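Local atomic coordinates of CbsA (Xanthomonas oryzae pv. oryzae, PDB entry 5XYH), a protein that hydrolyses 1,4-beta-glucosidic bonds of cellulose as an exoglucanase, probably releasing cellobiose from chain ends during bacterial attack on the plant cell wall. Residues G71-A76 against I86-V91; P151-N156 against G163-S168; T388-T391 against T395-G398. All coordinates share one frame; numbering follows the deposited sequence.

The three contacts follow one another along the chain, and none touches another. Interaction 1 sets helix 69-79 against strand 86-92 in the parallel part of the main sheet. Strand 86-92 pairs with strand 140-145, and interaction 2 follows that strand, joining the short helices 150-155 and 160-167; its centre is about 32 Å from that of interaction 1. Interaction 3 is a turn in the long loop between strand 354-358 and helix 411-419. Its centre lies about 25 Å from that of interaction 2 and about 37 Å from that of interaction 1, across the chain's middle from the latter. Thus interaction 1 belongs to the parallel-sheet body, while interactions 2 and 3 lie in connections that follow strands of the same sheet.

Interaction 1: residues G71-A76 against I86-V91; sequences GHLNAA and ITVGLV
A76 donates its backbone N to H72 O over 2.9 Å, a regular helical bond on the turn that faces the strand, and its CB points toward the strand, onto V88. The touch is close: A76 CB lies 3.5 Å from V88 CG2. V88 has CG1 anti to its backbone N (chi1 -178°), which leaves CG2 beside that nitrogen and against the alanine, while CG1 leans the other way along the helix to meet L73 CD2 at 4.3 Å. I86 adds the end of the patch at the start of the strand. Its side chain is fully extended, with chi1 at -177°, and carries CD1 to 3.6 Å from A76 O, a methyl against a carbonyl oxygen and nothing more. L73 does not point directly at the strand; one branch bends in, and the side chain also rests on I141 of strand 140-145 and on L131 of helix 113-131. H72 ND1 is bound by Y14 OH. The axes of 71-76 and 86-91 run nearly antiparallel (160°), 9.8 Å apart at their closest, with A76, L73, V88 and I86 packed between them. Strand 49-51, helix 69-79 and strand 86-92, the two strands paired in parallel, make a beta-alpha-beta crossover of the family 6 fold.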
loop_
_atom_site.group_PDB
_atom_site.type_symbol
_atom_site.label_atom_id
_atom_site.label_comp_id
_atom_site.label_asym_id
_atom_site.label_seq_id
_atom_site.Cartn_x
_atom_site.Cartn_y
_atom_site.Cartn_z
ATOM N N GLY A 71 -14.647 -6.896 15.977
ATOM C CA GLY A 71 -13.640 -6.986 17.027
ATOM C C GLY A 71 -12.597 -5.883 16.929
ATOM O O GLY A 71 -12.167 -5.325 17.944
ATOM N N HIS A 72 -12.168 -5.567 15.705
ATOM C CA HIS A 72 -11.256 -4.449 15.495
ATOM C C HIS A 72 -11.886 -3.149 15.953
ATOM O O HIS A 72 -11.246 -2.339 16.627
ATOM C CB HIS A 72 -10.884 -4.336 14.019
ATOM C CG HIS A 72 -9.952 -5.396 13.544
ATOM N ND1 HIS A 72 -8.674 -5.546 14.042
ATOM C CD2 HIS A 72 -10.093 -6.334 12.581
ATOM C CE1 HIS A 72 -8.078 -6.541 13.414
ATOM N NE2 HIS A 72 -8.919 -7.038 12.525
ATOM N N LEU A 73 -13.140 -2.926 15.574
ATOM C CA LEU A 73 -13.789 -1.665 15.912
ATOM C C LEU A 73 -14.031 -1.555 17.412
ATOM O O LEU A 73 -13.952 -0.454 17.978
ATOM C CB LEU A 73 -15.099 -1.537 15.144
ATOM C CG LEU A 73 -14.936 -1.468 13.622
ATOM C CD1 LEU A 73 -16.262 -1.731 12.921
ATOM C CD2 LEU A 73 -14.363 -0.116 13.217
ATOM N N ASN A 74 -14.327 -2.685 18.060
ATOM C CA ASN A 74 -14.440 -2.715 19.516
ATOM C C ASN A 74 -13.107 -2.414 20.179
ATOM O O ASN A 74 -13.048 -1.631 21.136
ATOM C CB ASN A 74 -14.965 -4.074 19.972
ATOM C CG ASN A 74 -16.414 -4.286 19.598
ATOM O OD1 ASN A 74 -17.124 -3.332 19.292
ATOM N ND2 ASN A 74 -16.860 -5.543 19.603
ATOM N N ALA A 75 -12.022 -3.029 19.698
ATOM C CA ALA A 75 -10.719 -2.734 20.285
ATOM C C ALA A 75 -10.369 -1.262 20.105
ATOM O O ALA A 75 -9.802 -0.632 21.010
ATOM C CB ALA A 75 -9.635 -3.624 19.679
ATOM N N ALA A 76 -10.716 -0.695 18.943
ATOM C CA ALA A 76 -10.411 0.702 18.685
ATOM C C ALA A 76 -11.104 1.605 19.699
ATOM O O ALA A 76 -10.521 2.587 20.169
ATOM C CB ALA A 76 -10.821 1.074 17.257
ATOM N N ILE A 86 -9.491 9.255 16.941
ATOM C CA ILE A 86 -8.677 8.076 16.649
ATOM C C ILE A 86 -9.026 7.600 15.240
ATOM O O ILE A 86 -10.200 7.601 14.852
ATOM C CB ILE A 86 -8.910 6.967 17.704
ATOM C CG1 ILE A 86 -8.005 5.754 17.461
ATOM C CG2 ILE A 86 -10.377 6.558 17.738
ATOM C CD1 ILE A 86 -8.085 4.694 18.554
ATOM N N THR A 87 -8.007 7.239 14.451
ATOM C CA THR A 87 -8.244 6.695 13.118
ATOM C C THR A 87 -8.103 5.175 13.146
ATOM O O THR A 87 -7.220 4.633 13.826
ATOM C CB THR A 87 -7.304 7.310 12.065
ATOM O OG1 THR A 87 -5.925 7.057 12.379
ATOM C CG2 THR A 87 -7.518 8.803 11.970
ATOM N N VAL A 88 -9.007 4.491 12.439
ATOM C CA VAL A 88 -8.980 3.037 12.284
ATOM C C VAL A 88 -8.698 2.747 10.816
ATOM O O VAL A 88 -9.524 3.047 9.944
ATOM C CB VAL A 88 -10.292 2.382 12.735
ATOM C CG1 VAL A 88 -10.208 0.874 12.592
ATOM C CG2 VAL A 88 -10.590 2.750 14.175
ATOM N N GLY A 89 -7.531 2.177 10.534
ATOM C CA GLY A 89 -7.109 1.974 9.160
ATOM C C GLY A 89 -7.580 0.645 8.602
ATOM O O GLY A 89 -7.300 -0.414 9.174
ATOM N N LEU A 90 -8.275 0.709 7.460
ATOM C CA LEU A 90 -8.796 -0.458 6.764
ATOM C C LEU A 90 -8.342 -0.423 5.314
ATOM O O LEU A 90 -8.229 0.647 4.708
ATOM C CB LEU A 90 -10.329 -0.523 6.787
ATOM C CG LEU A 90 -11.050 -0.614 8.138
ATOM C CD1 LEU A 90 -12.569 -0.619 7.943
ATOM C CD2 LEU A 90 -10.612 -1.835 8.947
ATOM N N VAL A 91 -8.089 -1.605 4.768
ATOM C CA VAL A 91 -7.779 -1.777 3.356
ATOM C C VAL A 91 -8.957 -2.518 2.735
ATOM O O VAL A 91 -9.232 -3.672 3.084
ATOM C CB VAL A 91 -6.464 -2.529 3.153
ATOM C CG1 VAL A 91 -6.101 -2.521 1.688
ATOM C CG2 VAL A 91 -5.356 -1.881 3.987
#

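Interaction 2: residues P151-N156 against G163-S168; sequences PNLVTN and GQASSS
Two successive short helices, 150-155 and 160-167, pack together after strand 140-145, and L153 carries the contact between 151-156 and 163-168, against A165 and S166. One branch of the leucine does the touching. Its CG sits beside the backbone N (chi1 -52°), and from there CD2 reaches over the A165-S166 link, 3.7 Å from both A165 CB and S166 N and 4.0 Å from S166 CB. Y171 of helix 170-183 packs on both L153 and A165.

Several polar groups bond within their own segment. N156 ND2 reaches back one turn to N152 OD1 at 3.0 Å, on a lone pair in the plane of the carbonyl, with the acceptor also in the amide plane of N156. The amide nitrogen of N152 is held as well, by D148 OD1. In the second segment Q164 O is gripped twice, by S168 N at 2.9 Å and S168 OG at 2.7 Å, which approach from opposite faces of its plane; S168 OG also bonds I170 N. These side-chain bonds thus stay in a segment or reach its near neighbours in sequence. Between the two segments the contact is van der Waals packing, carried by the leucine methyl; beside it N152 and N156 touch C162.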
loop_
_atom_site.group_PDB
_atom_site.type_symbol
_atom_site.label_atom_id
_atom_site.label_comp_id
_atom_site.label_asym_id
_atom_site.label_seq_id
_atom_site.Cartn_x
_atom_site.Cartn_y
_atom_site.Cartn_z
ATOM N N PRO A 151 -4.722 1.447 -11.493
ATOM C CA PRO A 151 -3.505 1.713 -12.284
ATOM C C PRO A 151 -3.227 0.676 -13.366
ATOM O O PRO A 151 -2.688 1.029 -14.425
ATOM C CB PRO A 151 -2.395 1.717 -11.224
ATOM C CG PRO A 151 -3.085 2.071 -9.957
ATOM C CD PRO A 151 -4.420 1.418 -10.048
ATOM N N ASN A 152 -3.609 -0.585 -13.147
ATOM C CA ASN A 152 -3.372 -1.605 -14.163
ATOM C C ASN A 152 -4.155 -1.333 -15.433
ATOM O O ASN A 152 -3.735 -1.750 -16.520
ATOM C CB ASN A 152 -3.722 -2.988 -13.626
ATOM C CG ASN A 152 -2.890 -3.370 -12.435
ATOM O OD1 ASN A 152 -1.662 -3.474 -12.534
ATOM N ND2 ASN A 152 -3.550 -3.592 -11.288
ATOM N N LEU A 153 -5.296 -0.648 -15.326
ATOM C CA LEU A 153 -6.050 -0.317 -16.530
ATOM C C LEU A 153 -5.301 0.664 -17.423
ATOM O O LEU A 153 -5.578 0.731 -18.626
ATOM C CB LEU A 153 -7.420 0.258 -16.171
ATOM C CG LEU A 153 -8.295 -0.531 -15.200
ATOM C CD1 LEU A 153 -9.661 0.094 -15.165
ATOM C CD2 LEU A 153 -8.387 -1.994 -15.631
ATOM N N VAL A 154 -4.357 1.412 -16.870
ATOM C CA VAL A 154 -3.589 2.377 -17.639
ATOM C C VAL A 154 -2.277 1.786 -18.137
ATOM O O VAL A 154 -1.903 1.992 -19.293
ATOM C CB VAL A 154 -3.343 3.647 -16.799
ATOM C CG1 VAL A 154 -2.476 4.637 -17.573
ATOM C CG2 VAL A 154 -4.677 4.284 -16.416
ATOM N N THR A 155 -1.567 1.034 -17.295
ATOM C CA THR A 155 -0.209 0.618 -17.632
ATOM C C THR A 155 -0.112 -0.809 -18.140
ATOM O O THR A 155 0.874 -1.146 -18.801
ATOM C CB THR A 155 0.709 0.759 -16.417
ATOM O OG1 THR A 155 0.195 -0.040 -15.346
ATOM C CG2 THR A 155 0.787 2.215 -15.965
ATOM N N ASN A 156 -1.102 -1.652 -17.860
ATOM C CA ASN A 156 -0.980 -3.083 -18.110
ATOM C C ASN A 156 -2.116 -3.607 -18.977
ATOM O O ASN A 156 -2.538 -4.761 -18.828
ATOM C CB ASN A 156 -0.920 -3.848 -16.793
ATOM C CG ASN A 156 0.380 -3.639 -16.070
ATOM O OD1 ASN A 156 1.446 -3.570 -16.700
ATOM N ND2 ASN A 156 0.315 -3.535 -14.747
ATOM N N GLY A 163 -6.978 -6.023 -19.578
ATOM C CA GLY A 163 -7.837 -5.560 -20.653
ATOM C C GLY A 163 -9.300 -5.847 -20.375
ATOM O O GLY A 163 -10.170 -5.029 -20.678
ATOM N N GLN A 164 -9.587 -7.000 -19.771
ATOM C CA GLN A 164 -10.971 -7.356 -19.471
ATOM C C GLN A 164 -11.517 -6.585 -18.275
ATOM O O GLN A 164 -12.702 -6.229 -18.266
ATOM C CB GLN A 164 -11.087 -8.857 -19.227
ATOM C CG GLN A 164 -10.977 -9.665 -20.505
ATOM C CD GLN A 164 -12.032 -9.267 -21.527
ATOM O OE1 GLN A 164 -11.711 -8.885 -22.661
ATOM N NE2 GLN A 164 -13.301 -9.355 -21.130
ATOM N N ALA A 165 -10.683 -6.341 -17.251
ATOM C CA ALA A 165 -11.081 -5.468 -16.145
ATOM C C ALA A 165 -11.534 -4.113 -16.650
ATOM O O ALA A 165 -12.442 -3.495 -16.076
ATOM C CB ALA A 165 -9.923 -5.276 -15.171
ATOM N N SER A 166 -10.918 -3.642 -17.731
ATOM C CA SER A 166 -11.303 -2.372 -18.323
ATOM C C SER A 166 -12.583 -2.504 -19.137
ATOM O O SER A 166 -13.583 -1.827 -18.860
ATOM C CB SER A 166 -10.172 -1.857 -19.202
ATOM O OG SER A 166 -10.464 -0.542 -19.599
ATOM N N SER A 167 -12.558 -3.377 -20.150
ATOM C CA SER A 167 -13.651 -3.453 -21.115
ATOM C C SER A 167 -14.951 -3.917 -20.471
ATOM O O SER A 167 -16.033 -3.507 -20.905
ATOM C CB SER A 167 -13.264 -4.385 -22.264
ATOM O OG SER A 167 -13.182 -5.731 -21.828
ATOM N N SER A 168 -14.867 -4.759 -19.437
ATOM C CA SER A 168 -16.064 -5.194 -18.726
ATOM C C SER A 168 -16.670 -4.085 -17.877
ATOM O O SER A 168 -17.826 -4.204 -17.462
ATOM C CB SER A 168 -15.746 -6.387 -17.830
ATOM O OG SER A 168 -14.955 -5.974 -16.718
#

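Interaction 3: residues T388-T391 against T395-G398; sequences TYTT and TLTG
T391 N points at T395 O over 2.9 Å, and this straight bond (N-H...O angle 167°) closes the turn between the two segments. Around it the packing is tight. Y389 O takes a CA-H...O contact from L396 CA at 3.4 Å, and T390 CA makes a similar one with T395 O. The buried side is formed by T391 and T397 against the Y389 ring: T397 CG2 meets the ring at its edge, in the ring plane, 3.8 Å from Y389 CD2, and these two side chains cross at about a right angle. T391 CG2 stands 3.9 Å from T397 CG2. With chi1 at 58°, T397 turns CG2 toward Y389 and T391 while OG1 bonds D386 O. L396 O accepts from T395 OG1 (2.9 Å) and from N333 ND2.

The other side is looser and exposed. There T390 and L396 merely lie across each other, T390 OG1 against L396 CD2 at 3.6 Å, and T388 O lies 3.7 Å from L396 CD2. At a further edge a water bridges T391 OG1 and T395 OG1, donating to the latter at 2.8 Å; T391 OG1 also bonds D393 N in the turn. The whole turn belongs to the long loop that follows strand 354-358 and leads to helix 411-419, and Q337 tethers it through T397 O.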
loop_
_atom_site.group_PDB
_atom_site.type_symbol
_atom_site.label_atom_id
_atom_site.label_comp_id
_atom_site.label_asym_id
_atom_site.label_seq_id
_atom_site.Cartn_x
_atom_site.Cartn_y
_atom_site.Cartn_z
ATOM N N THR A 388 14.405 -17.423 -7.268
ATOM C CA THR A 388 15.144 -17.947 -8.410
ATOM C C THR A 388 14.513 -17.579 -9.747
ATOM O O THR A 388 15.060 -17.933 -10.799
ATOM C CB THR A 388 15.250 -19.482 -8.314
ATOM O OG1 THR A 388 13.959 -20.066 -8.561
ATOM C CG2 THR A 388 15.741 -19.909 -6.934
ATOM N N TYR A 389 13.378 -16.896 -9.738
ATOM C CA TYR A 389 12.630 -16.660 -10.966
ATOM C C TYR A 389 13.191 -15.457 -11.712
ATOM O O TYR A 389 13.459 -14.413 -11.112
ATOM C CB TYR A 389 11.157 -16.463 -10.620
ATOM C CG TYR A 389 10.240 -16.029 -11.741
ATOM C CD1 TYR A 389 9.939 -16.880 -12.802
ATOM C CD2 TYR A 389 9.639 -14.779 -11.715
ATOM C CE1 TYR A 389 9.076 -16.472 -13.822
ATOM C CE2 TYR A 389 8.780 -14.372 -12.723
ATOM C CZ TYR A 389 8.499 -15.222 -13.768
ATOM O OH TYR A 389 7.648 -14.812 -14.765
ATOM N N THR A 390 13.394 -15.608 -13.020
ATOM C CA THR A 390 13.789 -14.484 -13.864
ATOM C C THR A 390 12.526 -13.833 -14.419
ATOM O O THR A 390 11.766 -14.475 -15.149
ATOM C CB THR A 390 14.718 -14.931 -14.994
ATOM O OG1 THR A 390 15.937 -15.449 -14.434
ATOM C CG2 THR A 390 15.048 -13.724 -15.883
ATOM N N THR A 391 12.290 -12.569 -14.047
ATOM C CA THR A 391 11.064 -11.863 -14.404
ATOM C C THR A 391 11.062 -11.504 -15.888
ATOM O O THR A 391 12.078 -11.631 -16.570
ATOM C CB THR A 391 10.931 -10.589 -13.567
ATOM O OG1 THR A 391 11.887 -9.631 -14.034
ATOM C CG2 THR A 391 11.171 -10.877 -12.089
ATOM N N THR A 395 15.586 -9.661 -14.677
ATOM C CA THR A 395 16.366 -9.810 -13.455
ATOM C C THR A 395 15.713 -10.853 -12.558
ATOM O O THR A 395 14.582 -11.279 -12.784
ATOM C CB THR A 395 16.480 -8.492 -12.670
ATOM O OG1 THR A 395 15.227 -8.219 -12.037
ATOM C CG2 THR A 395 16.865 -7.315 -13.584
ATOM N N LEU A 396 16.419 -11.226 -11.500
ATOM C CA LEU A 396 15.797 -12.047 -10.482
ATOM C C LEU A 396 14.829 -11.194 -9.657
ATOM O O LEU A 396 14.761 -9.968 -9.797
ATOM C CB LEU A 396 16.856 -12.699 -9.595
ATOM C CG LEU A 396 17.733 -13.775 -10.261
ATOM C CD1 LEU A 396 18.578 -14.462 -9.199
ATOM C CD2 LEU A 396 16.897 -14.779 -11.045
ATOM N N THR A 397 14.074 -11.859 -8.784
ATOM C CA THR A 397 12.984 -11.189 -8.084
ATOM C C THR A 397 13.447 -10.401 -6.857
ATOM O O THR A 397 12.733 -9.497 -6.404
ATOM C CB THR A 397 11.947 -12.215 -7.624
ATOM O OG1 THR A 397 12.582 -13.181 -6.779
ATOM C CG2 THR A 397 11.296 -12.909 -8.799
ATOM N N GLY A 398 14.585 -10.758 -6.264
ATOM C CA GLY A 398 14.961 -10.189 -4.981
ATOM C C GLY A 398 14.125 -10.642 -3.796
ATOM O O GLY A 398 14.314 -10.128 -2.690
HETATM O O HOH W 1 12.450 -7.842 -12.067
#